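Ribonucleoside-diphosphate reductase subunit beta (Clostridium botulinum, PDB 6ZJK) is the iron-containing small (R2) subunit of a ribonucleotide reductase, and probably generates the radical used to reduce ribonucleotides to deoxyribonucleotides. Local coordinates at residues K98-L103 and S145-T150. Numbering follows the deposited sequence.
Sequences KIISFL and SYILDT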
loop_
_atom_site.group_PDB
_atom_site.type_symbol
_atom_site.label_atom_id
_atom_site.label_comp_id
_atom_site.label_asym_id
_atom_site.label_seq_id
_atom_site.Cartn_x
_atom_site.Cartn_y
_atom_site.Cartn_z
ATOM N N LYS A 98 10.566 -19.872 -16.672
ATOM C CA LYS A 98 10.327 -20.386 -15.323
ATOM C C LYS A 98 10.664 -19.358 -14.244
ATOM O O LYS A 98 9.999 -19.300 -13.204
ATOM C CB LYS A 98 11.116 -21.676 -15.102
ATOM C CG LYS A 98 10.556 -22.853 -15.907
ATOM C CD LYS A 98 11.580 -23.947 -16.079
ATOM C CE LYS A 98 11.075 -24.984 -17.070
ATOM N NZ LYS A 98 9.778 -25.554 -16.609
ATOM N N ILE A 99 11.702 -18.561 -14.459
ATOM C CA ILE A 99 12.141 -17.635 -13.429
ATOM C C ILE A 99 11.142 -16.500 -13.284
ATOM O O ILE A 99 10.728 -16.146 -12.170
ATOM C CB ILE A 99 13.546 -17.108 -13.757
ATOM C CG1 ILE A 99 14.606 -18.190 -13.509
ATOM C CG2 ILE A 99 13.818 -15.846 -13.000
ATOM C CD1 ILE A 99 15.933 -17.842 -14.097
ATOM N N ILE A 100 10.732 -15.914 -14.409
ATOM C CA ILE A 100 9.838 -14.769 -14.319
ATOM C C ILE A 100 8.449 -15.202 -13.847
ATOM O O ILE A 100 7.749 -14.436 -13.178
ATOM C CB ILE A 100 9.833 -13.990 -15.645
ATOM C CG1 ILE A 100 9.430 -12.537 -15.375
ATOM C CG2 ILE A 100 8.922 -14.633 -16.634
ATOM C CD1 ILE A 100 9.867 -11.571 -16.444
ATOM N N SER A 101 8.041 -16.437 -14.134
ATOM C CA SER A 101 6.775 -16.835 -13.523
ATOM C C SER A 101 6.944 -17.057 -12.021
ATOM O O SER A 101 6.091 -16.646 -11.225
ATOM C CB SER A 101 6.228 -18.087 -14.194
ATOM O OG SER A 101 5.209 -18.673 -13.408
ATOM N N PHE A 102 8.094 -17.541 -11.557
ATOM C CA PHE A 102 8.352 -17.683 -10.125
ATOM C C PHE A 102 8.413 -16.335 -9.424
ATOM O O PHE A 102 7.807 -16.154 -8.360
ATOM C CB PHE A 102 9.664 -18.443 -9.916
ATOM C CG PHE A 102 10.036 -18.625 -8.479
ATOM C CD1 PHE A 102 9.202 -19.321 -7.609
ATOM C CD2 PHE A 102 11.220 -18.100 -7.992
ATOM C CE1 PHE A 102 9.548 -19.491 -6.283
ATOM C CE2 PHE A 102 11.570 -18.267 -6.655
ATOM C CZ PHE A 102 10.733 -18.978 -5.809
ATOM N N LEU A 103 9.111 -15.363 -10.012
ATOM C CA LEU A 103 9.216 -14.063 -9.366
ATOM C C LEU A 103 7.848 -13.375 -9.271
ATOM O O LEU A 103 7.537 -12.736 -8.253
ATOM C CB LEU A 103 10.223 -13.191 -10.120
ATOM C CG LEU A 103 11.669 -13.696 -10.204
ATOM C CD1 LEU A 103 12.603 -12.637 -10.796
ATOM C CD2 LEU A 103 12.202 -14.198 -8.849
ATOM N N SER A 145 4.105 -8.061 -16.137
ATOM C CA SER A 145 3.067 -8.010 -17.163
ATOM C C SER A 145 3.502 -7.135 -18.336
ATOM O O SER A 145 3.237 -7.464 -19.501
ATOM C CB SER A 145 1.747 -7.505 -16.569
ATOM O OG SER A 145 0.924 -8.586 -16.146
ATOM N N TYR A 146 4.136 -6.027 -18.028
ATOM C CA TYR A 146 4.620 -5.126 -19.026
ATOM C C TYR A 146 5.695 -5.766 -19.899
ATOM O O TYR A 146 5.687 -5.575 -21.061
ATOM C CB TYR A 146 5.131 -3.846 -18.430
ATOM C CG TYR A 146 5.886 -2.957 -19.350
ATOM C CD1 TYR A 146 5.337 -2.479 -20.479
ATOM C CD2 TYR A 146 7.134 -2.552 -19.063
ATOM C CE1 TYR A 146 6.016 -1.655 -21.299
ATOM C CE2 TYR A 146 7.825 -1.722 -19.879
ATOM C CZ TYR A 146 7.261 -1.286 -21.006
ATOM O OH TYR A 146 7.938 -0.462 -21.814
ATOM N N ILE A 147 6.646 -6.468 -19.304
ATOM C CA ILE A 147 7.679 -7.164 -20.087
ATOM C C ILE A 147 7.042 -8.185 -21.036
ATOM O O ILE A 147 7.326 -8.204 -22.239
ATOM C CB ILE A 147 8.724 -7.825 -19.171
ATOM C CG1 ILE A 147 9.585 -6.759 -18.480
ATOM C CG2 ILE A 147 9.606 -8.820 -19.969
ATOM C CD1 ILE A 147 10.483 -7.290 -17.351
ATOM N N LEU A 148 6.186 -9.059 -20.495
ATOM C CA LEU A 148 5.682 -10.189 -21.262
ATOM C C LEU A 148 4.735 -9.752 -22.367
ATOM O O LEU A 148 4.709 -10.369 -23.445
ATOM C CB LEU A 148 5.018 -11.205 -20.332
ATOM C CG LEU A 148 5.928 -11.903 -19.319
ATOM C CD1 LEU A 148 5.062 -12.875 -18.550
ATOM C CD2 LEU A 148 7.154 -12.642 -20.002
ATOM N N ASP A 149 3.914 -8.721 -22.102
ATOM C CA ASP A 149 2.981 -8.235 -23.106
ATOM C C ASP A 149 3.705 -7.491 -24.215
ATOM O O ASP A 149 3.181 -7.396 -25.332
ATOM C CB ASP A 149 1.926 -7.324 -22.457
ATOM C CG ASP A 149 0.741 -7.055 -23.377
ATOM O OD1 ASP A 149 0.094 -8.031 -23.839
ATOM O OD2 ASP A 149 0.448 -5.870 -23.636
ATOM N N THR A 150 4.906 -6.976 -23.943
ATOM C CA THR A 150 5.592 -6.194 -24.963
ATOM C C THR A 150 6.534 -7.025 -25.826
ATOM O O THR A 150 6.540 -6.852 -27.051
ATOM C CB THR A 150 6.348 -5.034 -24.317
ATOM O OG1 THR A 150 5.407 -4.217 -23.632
ATOM C CG2 THR A 150 7.019 -4.198 -25.388
#
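I100 meets I147 and L148 between two helical segments whose backbones stay well apart, the nearest CA atoms, those of I100 and L148, lying 9.3 Å from each other. At that spacing contact is left to the side chains, and a single residue of 98-103 makes all of it. I100 points at the other helix and divides its two branches between two neighbours. Its longer branch is extended, CG1 trans to the backbone N (chi1 -155°) and CD1 carried on outward, which brings CD1 to 4.4 Å from CD1 of I147, methyl end against methyl end. The shorter branch serves the second partner: I100 CG2 faces CD2 of L148 at 4.3 Å. L148 also points across, its CG trans to the backbone C (chi1 -65°); CD1 continues the chain (chi2 -179°), and CD2, forking off at CG, is the methyl that meets I100 CG2.

Backbone bonds run within each helix, such as L103 N to I99 O at 2.8 Å. On the flank of 145-150 turned from I100, the T150 hydroxyl returns to its own helix, OG1 donating to Y146 O at 2.9 Å.

Both segments belong to long helices of the helical R2 fold, 90-118 and 124-151, which also supply the iron ligands D107, E137 and H140; the I100 side chain is about 12 Å from an iron ion. I160 of helix 154-161 touches both I100 and L148, while I147 leans on T227 and I230 of helix 225-255. S145 and D149 instead pack on N52 of the second subunit.

With 112 Å² buried and no hydrogen bond or charge pair crossing, these segments meet through light, purely apolar methyl contacts, which impose little directional constraint of their own.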